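Local structure of glutathione-specific gamma-glutamylcyclotransferase (Saccharomyces cerevisiae S288c, 5HWK) at residues Ile31-Ala36 with Asp89-Gly94; Thr69-Asn74 with Val171-Val176. The protein cleaves glutathione specifically into 5-oxo-L-proline and the dipeptide Cys-Gly, acting as a gamma-glutamylcyclotransferase of the ChaC subfamily. One frame throughout, in Å; residues are numbered along the deposited sequence.

Contact 1: residues Ile31-Ala36 with Asp89-Gly94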
ATOM      1  N   ILE A  31     -10.012  -2.238  -4.002  1.00 37.09           N
ATOM      2  CA  ILE A  31      -9.676  -0.892  -4.423  1.00 37.78           C
ATOM      3  C   ILE A  31      -9.785  -0.034  -3.172  1.00 35.75           C
ATOM      4  O   ILE A  31     -10.889   0.163  -2.647  1.00 36.58           O
ATOM      5  CB  ILE A  31     -10.625  -0.417  -5.527  1.00 41.00           C
ATOM      6  CG1 ILE A  31     -10.613  -1.389  -6.723  1.00 41.69           C
ATOM      7  CG2 ILE A  31     -10.324   1.028  -5.917  1.00 42.09           C
ATOM      8  CD1 ILE A  31     -11.651  -1.030  -7.787  1.00 43.48           C
ATOM      9  N   ILE A  32      -8.655   0.431  -2.662  1.00 37.07           N
ATOM     10  CA  ILE A  32      -8.603   1.232  -1.445  1.00 35.47           C
ATOM     11  C   ILE A  32      -8.631   2.693  -1.862  1.00 34.38           C
ATOM     12  O   ILE A  32      -7.741   3.151  -2.584  1.00 39.23           O
ATOM     13  CB  ILE A  32      -7.319   0.917  -0.660  1.00 34.59           C
ATOM     14  CG1 ILE A  32      -7.182  -0.592  -0.397  1.00 33.29           C
ATOM     15  CG2 ILE A  32      -7.270   1.704   0.636  1.00 34.69           C
ATOM     16  CD1 ILE A  32      -5.751  -1.004   0.008  1.00 34.00           C
ATOM     17  N   HIS A  33      -9.631   3.438  -1.389  1.00 34.26           N
ATOM     18  CA  HIS A  33      -9.722   4.853  -1.714  1.00 33.60           C
ATOM     19  C   HIS A  33      -9.082   5.692  -0.627  1.00 34.55           C
ATOM     20  O   HIS A  33      -9.027   5.288   0.538  1.00 36.46           O
ATOM     21  CB  HIS A  33     -11.185   5.249  -1.856  1.00 34.53           C
ATOM     22  CG  HIS A  33     -11.813   4.715  -3.094  1.00 37.21           C
ATOM     23  ND1 HIS A  33     -11.945   5.459  -4.243  1.00 39.91           N
ATOM     24  CD2 HIS A  33     -12.342   3.498  -3.368  1.00 39.98           C
ATOM     25  CE1 HIS A  33     -12.545   4.729  -5.168  1.00 40.79           C
ATOM     26  NE2 HIS A  33     -12.790   3.534  -4.664  1.00 42.68           N
ATOM     27  N   GLY A  34      -8.547   6.849  -1.024  1.00 33.48           N
ATOM     28  CA  GLY A  34      -8.078   7.827  -0.077  1.00 33.47           C
ATOM     29  C   GLY A  34      -6.575   7.848   0.152  1.00 30.59           C
ATOM     30  O   GLY A  34      -6.107   8.668   0.957  1.00 31.30           O
ATOM     31  N   PHE A  35      -5.799   6.972  -0.508  1.00 31.16           N
ATOM     32  CA  PHE A  35      -4.356   6.858  -0.309  1.00 29.21           C
ATOM     33  C   PHE A  35      -3.711   6.638  -1.663  1.00 29.50           C
ATOM     34  O   PHE A  35      -4.304   6.020  -2.556  1.00 32.89           O
ATOM     35  CB  PHE A  35      -4.039   5.646   0.577  1.00 30.06           C
ATOM     36  CG  PHE A  35      -4.533   5.773   2.006  1.00 32.80           C
ATOM     37  CD1 PHE A  35      -5.825   5.377   2.375  1.00 36.57           C
ATOM     38  CD2 PHE A  35      -3.697   6.305   2.989  1.00 34.56           C
ATOM     39  CE1 PHE A  35      -6.252   5.517   3.683  1.00 37.70           C
ATOM     40  CE2 PHE A  35      -4.142   6.449   4.309  1.00 36.48           C
ATOM     41  CZ  PHE A  35      -5.402   6.049   4.652  1.00 38.45           C
ATOM     42  N   ALA A  36      -2.483   7.123  -1.812  1.00 26.48           N
ATOM     43  CA  ALA A  36      -1.634   6.749  -2.931  1.00 25.71           C
ATOM     44  C   ALA A  36      -0.491   5.891  -2.397  1.00 22.82           C
ATOM     45  O   ALA A  36       0.076   6.190  -1.345  1.00 25.14           O
ATOM     46  CB  ALA A  36      -0.988   8.001  -3.538  1.00 27.86           C
ATOM     47  N   ASP A  89     -10.938  10.147  -5.167  1.00 42.54           N
ATOM     48  CA  ASP A  89     -10.184  10.137  -6.422  1.00 43.08           C
ATOM     49  C   ASP A  89      -8.891   9.337  -6.332  1.00 44.05           C
ATOM     50  O   ASP A  89      -8.346   8.946  -7.373  1.00 45.22           O
ATOM     51  CB  ASP A  89      -9.867  11.565  -6.886  1.00 42.77           C
ATOM     52  CG  ASP A  89     -11.104  12.297  -7.389  1.00 46.07           C
ATOM     53  OD1 ASP A  89     -12.139  11.626  -7.623  1.00 48.49           O
ATOM     54  OD2 ASP A  89     -11.055  13.536  -7.545  1.00 46.66           O
ATOM     55  N   LEU A  90      -8.380   9.084  -5.129  1.00 43.29           N
ATOM     56  CA  LEU A  90      -7.149   8.321  -4.978  1.00 43.78           C
ATOM     57  C   LEU A  90      -7.504   6.861  -4.821  1.00 43.67           C
ATOM     58  O   LEU A  90      -8.365   6.502  -4.019  1.00 45.58           O
ATOM     59  CB  LEU A  90      -6.421   8.749  -3.719  1.00 48.07           C
ATOM     60  CG  LEU A  90      -5.800  10.120  -3.689  1.00 49.21           C
ATOM     61  CD1 LEU A  90      -5.090  10.186  -2.369  1.00 51.31           C
ATOM     62  CD2 LEU A  90      -4.828  10.217  -4.826  1.00 50.53           C
ATOM     63  N   VAL A  91      -6.800   6.013  -5.543  1.00 44.16           N
ATOM     64  CA  VAL A  91      -7.058   4.587  -5.548  1.00 44.77           C
ATOM     65  C   VAL A  91      -5.708   3.898  -5.367  1.00 41.27           C
ATOM     66  O   VAL A  91      -4.733   4.222  -6.077  1.00 44.51           O
ATOM     67  CB  VAL A  91      -7.662   4.185  -6.906  1.00 51.04           C
ATOM     68  CG1 VAL A  91      -7.354   2.721  -7.232  1.00 55.31           C
ATOM     69  CG2 VAL A  91      -9.151   4.511  -6.959  1.00 52.37           C
ATOM     70  N   THR A  92      -5.638   2.959  -4.413  1.00 39.03           N
ATOM     71  CA  THR A  92      -4.533   2.001  -4.302  1.00 36.94           C
ATOM     72  C   THR A  92      -5.141   0.605  -4.359  1.00 35.74           C
ATOM     73  O   THR A  92      -6.041   0.281  -3.580  1.00 35.23           O
ATOM     74  CB  THR A  92      -3.763   2.128  -2.963  1.00 36.36           C
ATOM     75  OG1 THR A  92      -3.146   3.418  -2.850  1.00 38.61           O
ATOM     76  CG2 THR A  92      -2.653   1.092  -2.849  1.00 34.61           C
ATOM     77  N   ILE A  93      -4.648  -0.224  -5.262  1.00 33.82           N
ATOM     78  CA  ILE A  93      -5.104  -1.606  -5.358  1.00 30.64           C
ATOM     79  C   ILE A  93      -4.338  -2.471  -4.351  1.00 27.21           C
ATOM     80  O   ILE A  93      -3.099  -2.481  -4.339  1.00 26.25           O
ATOM     81  CB  ILE A  93      -4.922  -2.124  -6.793  1.00 37.72           C
ATOM     82  CG1 ILE A  93      -5.710  -1.242  -7.765  1.00 42.30           C
ATOM     83  CG2 ILE A  93      -5.363  -3.586  -6.893  1.00 36.70           C
ATOM     84  N   GLY A  94      -5.072  -3.176  -3.496  1.00 27.37           N
ATOM     85  CA  GLY A  94      -4.463  -3.977  -2.446  1.00 26.76           C
ATOM     86  C   GLY A  94      -5.435  -5.064  -1.999  1.00 26.34           C
ATOM     87  O   GLY A  94      -6.219  -5.584  -2.796  1.00 27.73           O
TER
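Ile32 and Thr92 form the hydrogen-bonded pair of an antiparallel strand pairing, with Ile32 N giving to Thr92 O (2.8 Å) and Thr92 N giving back to Ile32 O at the same length. On either side, Ile31 with Ile93 and His33 with Val91 are non-hydrogen-bonded pairs. Past His33 the chain turns away through Gly34, whose N hydrogen-bonds to Leu90 O from above the carbonyl plane; the same oxygen takes a CA-H...O contact from His33 CA at 3.1 Å. Gly34 has a positive phi (100°), at which a side chain would press on the carbonyl oxygen of His33.

One side-chain hydrogen bond follows the turn: Thr92 OG1, placed beside its own backbone N (chi1 -63°), donates to Phe35 O at 2.9 Å, again from well above the carbonyl plane. A valine here, lacking the hydroxyl, would probably leave Phe35 O without this donor and the start of strand 35-40 less firmly held.

The apolar contacts divide between the two faces. On that of Ile31, His33 and Val91, Ile31 CG2 meets Val91 CG1 at 3.7 Å, while Val91 CG2 lies 3.8 Å from His33 CE1. On the other, Ile32, which also faces Leu11 of the benzoic acid pocket, sets CD1 4.1 Å from Gly94 CA, where a CB would clash. Leu90 CB and CD1 cover Phe35 N, buried without a partner in the model.

The Gly34 turn passes the chain from the six-stranded antiparallel sheet to strand 35-40. Strand 26-33 lies between strands 91-99 and 119-129, where Glu129 hydrogen-bonds His33 NE2 and His127 stacks on its ring. Leu90 packs on Tyr62 and Ile65 of helix 62-65, Phe35 on Leu59 and Pro61 of strand 54-61.

Contact 2: residues Thr69-Asn74 with Val171-Val176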
ATOM      1  N   THR A  69       2.750  20.712  -2.657  1.00 35.06           N
ATOM      2  CA  THR A  69       2.616  20.795  -4.105  1.00 34.83           C
ATOM      3  C   THR A  69       3.311  19.644  -4.812  1.00 33.09           C
ATOM      4  O   THR A  69       2.768  19.085  -5.771  1.00 32.26           O
ATOM      5  CB  THR A  69       3.170  22.124  -4.608  1.00 38.10           C
ATOM      6  OG1 THR A  69       2.438  23.194  -4.000  1.00 41.35           O
ATOM      7  CG2 THR A  69       3.003  22.220  -6.120  1.00 38.55           C
ATOM      8  N   ALA A  70       4.505  19.259  -4.346  1.00 31.07           N
ATOM      9  CA  ALA A  70       5.233  18.186  -5.025  1.00 32.25           C
ATOM     10  C   ALA A  70       4.486  16.860  -4.933  1.00 29.69           C
ATOM     11  O   ALA A  70       4.506  16.064  -5.885  1.00 28.22           O
ATOM     12  CB  ALA A  70       6.626  18.006  -4.430  1.00 32.09           C
ATOM     13  N   PHE A  71       3.865  16.572  -3.779  1.00 29.63           N
ATOM     14  CA  PHE A  71       3.086  15.338  -3.688  1.00 28.30           C
ATOM     15  C   PHE A  71       1.892  15.392  -4.633  1.00 28.24           C
ATOM     16  O   PHE A  71       1.593  14.410  -5.333  1.00 26.53           O
ATOM     17  CB  PHE A  71       2.561  15.075  -2.269  1.00 27.64           C
ATOM     18  CG  PHE A  71       3.597  14.715  -1.244  1.00 28.79           C
ATOM     19  CD1 PHE A  71       4.937  14.642  -1.548  1.00 33.97           C
ATOM     20  CD2 PHE A  71       3.203  14.445   0.051  1.00 36.99           C
ATOM     21  CE1 PHE A  71       5.861  14.321  -0.574  1.00 34.29           C
ATOM     22  CE2 PHE A  71       4.139  14.110   1.030  1.00 37.95           C
ATOM     23  CZ  PHE A  71       5.461  14.038   0.708  1.00 31.30           C
ATOM     24  N   LEU A  72       1.185  16.535  -4.663  1.00 27.97           N
ATOM     25  CA  LEU A  72      -0.023  16.642  -5.477  1.00 28.10           C
ATOM     26  C   LEU A  72       0.308  16.525  -6.966  1.00 28.06           C
ATOM     27  O   LEU A  72      -0.382  15.821  -7.718  1.00 28.98           O
ATOM     28  CB  LEU A  72      -0.742  17.951  -5.146  1.00 30.57           C
ATOM     29  CG  LEU A  72      -2.112  18.161  -5.786  1.00 33.48           C
ATOM     30  CD1 LEU A  72      -3.063  16.998  -5.558  1.00 36.21           C
ATOM     31  CD2 LEU A  72      -2.761  19.460  -5.274  1.00 36.10           C
ATOM     32  N   LYS A  73       1.369  17.197  -7.418  1.00 28.89           N
ATOM     33  CA  LYS A  73       1.736  17.056  -8.818  1.00 29.92           C
ATOM     34  C   LYS A  73       2.126  15.625  -9.158  1.00 27.39           C
ATOM     35  O   LYS A  73       1.794  15.124 -10.239  1.00 28.93           O
ATOM     36  CB  LYS A  73       2.860  18.010  -9.158  1.00 34.33           C
ATOM     37  CG  LYS A  73       2.276  19.386  -9.382  1.00 38.94           C
ATOM     38  CD  LYS A  73       3.344  20.423  -9.637  1.00 41.90           C
ATOM     39  CE  LYS A  73       2.706  21.804  -9.812  1.00 41.31           C
ATOM     40  NZ  LYS A  73       1.976  21.955 -11.104  1.00 41.43           N
ATOM     41  N   ASN A  74       2.780  14.932  -8.229  1.00 26.74           N
ATOM     42  CA  ASN A  74       3.207  13.563  -8.506  1.00 26.59           C
ATOM     43  C   ASN A  74       1.998  12.628  -8.566  1.00 27.07           C
ATOM     44  O   ASN A  74       1.911  11.756  -9.436  1.00 28.10           O
ATOM     45  CB  ASN A  74       4.179  13.119  -7.430  1.00 27.28           C
ATOM     46  CG  ASN A  74       4.561  11.708  -7.582  1.00 30.06           C
ATOM     47  OD1 ASN A  74       3.777  10.812  -7.251  1.00 32.25           O
ATOM     48  ND2 ASN A  74       5.749  11.462  -8.098  1.00 31.31           N
ATOM     49  N   VAL A 171      11.560   8.924   2.293  1.00 22.18           N
ATOM     50  CA  VAL A 171      12.475   9.547   1.337  1.00 23.47           C
ATOM     51  C   VAL A 171      11.729  10.342   0.279  1.00 26.81           C
ATOM     52  O   VAL A 171      12.351  10.846  -0.654  1.00 31.99           O
ATOM     53  CB  VAL A 171      13.435   8.531   0.678  1.00 25.37           C
ATOM     54  CG1 VAL A 171      14.395   7.974   1.659  1.00 28.10           C
ATOM     55  CG2 VAL A 171      12.698   7.377   0.159  1.00 26.93           C
ATOM     56  N   GLY A 172      10.401  10.443   0.377  1.00 24.88           N
ATOM     57  CA  GLY A 172       9.641  11.119  -0.662  1.00 24.97           C
ATOM     58  C   GLY A 172       9.739  12.620  -0.465  1.00 27.05           C
ATOM     59  O   GLY A 172      10.197  13.119   0.585  1.00 29.82           O
ATOM     60  N   PRO A 173       9.308  13.400  -1.485  1.00 28.56           N
ATOM     61  CA  PRO A 173       8.929  12.915  -2.806  1.00 27.10           C
ATOM     62  C   PRO A 173      10.195  12.559  -3.585  1.00 28.82           C
ATOM     63  O   PRO A 173      11.283  13.097  -3.352  1.00 31.48           O
ATOM     64  CB  PRO A 173       8.230  14.121  -3.427  1.00 31.49           C
ATOM     65  CG  PRO A 173       8.933  15.287  -2.821  1.00 32.93           C
ATOM     66  CD  PRO A 173       9.295  14.879  -1.414  1.00 31.60           C
ATOM     67  N   GLU A 174      10.057  11.608  -4.469  1.00 26.02           N
ATOM     68  CA  GLU A 174      11.137  11.204  -5.332  1.00 25.85           C
ATOM     69  C   GLU A 174      10.524  10.904  -6.685  1.00 24.78           C
ATOM     70  O   GLU A 174       9.411  10.374  -6.741  1.00 26.65           O
ATOM     71  CB  GLU A 174      11.720   9.937  -4.717  1.00 27.71           C
ATOM     72  CG  GLU A 174      13.126   9.641  -5.070  1.00 28.20           C
ATOM     73  CD  GLU A 174      13.769   8.543  -4.225  1.00 25.27           C
ATOM     74  OE1 GLU A 174      13.265   7.418  -4.272  1.00 24.61           O
ATOM     75  OE2 GLU A 174      14.787   8.798  -3.560  1.00 28.65           O
ATOM     76  N   THR A 175      11.221  11.256  -7.768  1.00 24.23           N
ATOM     77  CA  THR A 175      10.727  10.924  -9.098  1.00 25.10           C
ATOM     78  C   THR A 175      10.917   9.433  -9.378  1.00 23.81           C
ATOM     79  O   THR A 175      11.716   8.738  -8.730  1.00 22.96           O
ATOM     80  CB  THR A 175      11.486  11.692 -10.176  1.00 26.48           C
ATOM     81  OG1 THR A 175      12.819  11.186 -10.212  1.00 27.35           O
ATOM     82  CG2 THR A 175      11.514  13.208  -9.888  1.00 28.40           C
ATOM     83  N   VAL A 176      10.151   8.921 -10.344  1.00 25.07           N
ATOM     84  CA  VAL A 176      10.312   7.519 -10.740  1.00 24.85           C
ATOM     85  C   VAL A 176      11.753   7.229 -11.154  1.00 23.91           C
ATOM     86  O   VAL A 176      12.317   6.177 -10.800  1.00 23.15           O
ATOM     87  CB  VAL A 176       9.312   7.174 -11.850  1.00 26.41           C
ATOM     88  CG1 VAL A 176       9.773   6.005 -12.658  1.00 28.06           C
ATOM     89  CG2 VAL A 176       7.962   6.880 -11.223  1.00 26.77           C
TER
HETATM   90  O   HOH W   1       7.611   9.229  -8.325  1.00 25.84           O
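The Phe71 ring meets Pro173 with its edge: Pro173 CB lies in the ring plane, 3.8 Å from CD1, and Pro173 CD comes to 3.6 Å from CE1. Gly172 C sits at the same edge. The two side chains cross at about a right angle. The Phe71 ring also meets Trp40 of strand 35-40, with the planes at about 40°. One helix position earlier, Ala70 CB touches Pro173 CG at 3.9 Å. The peptide bond before Pro173 is cis, which is consistent with the loop turning the pyrrolidine ring toward the helix.

Farther along helix 69-78 the link becomes polar and indirect. In Asn74, CG anti to the backbone N (chi1 175°) extends the amide toward the loop, ND2 ending 4.1 Å from Glu174 O. A water closes the gap, accepting from Asn74 ND2 at 2.9 Å and donating to Glu174 O at 2.7 Å. Asn74 OD1 accepts a hydrogen bond from Arg38 NE, which is likely to hold the amide with ND2 toward the water.

Helix 69-78 thus meets the loop before helix 176-185 at the surface through a small, apolar direct touch. The polar link between the two segments runs through water, and Trp40 contacts both sides.

Overall arrangement
Contact 1 is a mostly buried backbone pairing where the chain leaves the six-stranded sheet for the three-stranded one, whereas contact 2 is a smaller surface junction between a helix and a loop; their centres lie about 17 Å apart and they do not touch. Direct hydrogen bonds dominate the first, while ring-edge packing and a water bridge make the second. Strand 35-40 relates them: its beginning belongs to residues 31-36, and Trp40 at its end packs against both Phe71 and Pro173. In contact 1 the side chain of Ile32 lies about 4 Å from that of Leu11, which lines the benzoic acid pocket and by similarity binds the substrate; contact 2 lies away from that site.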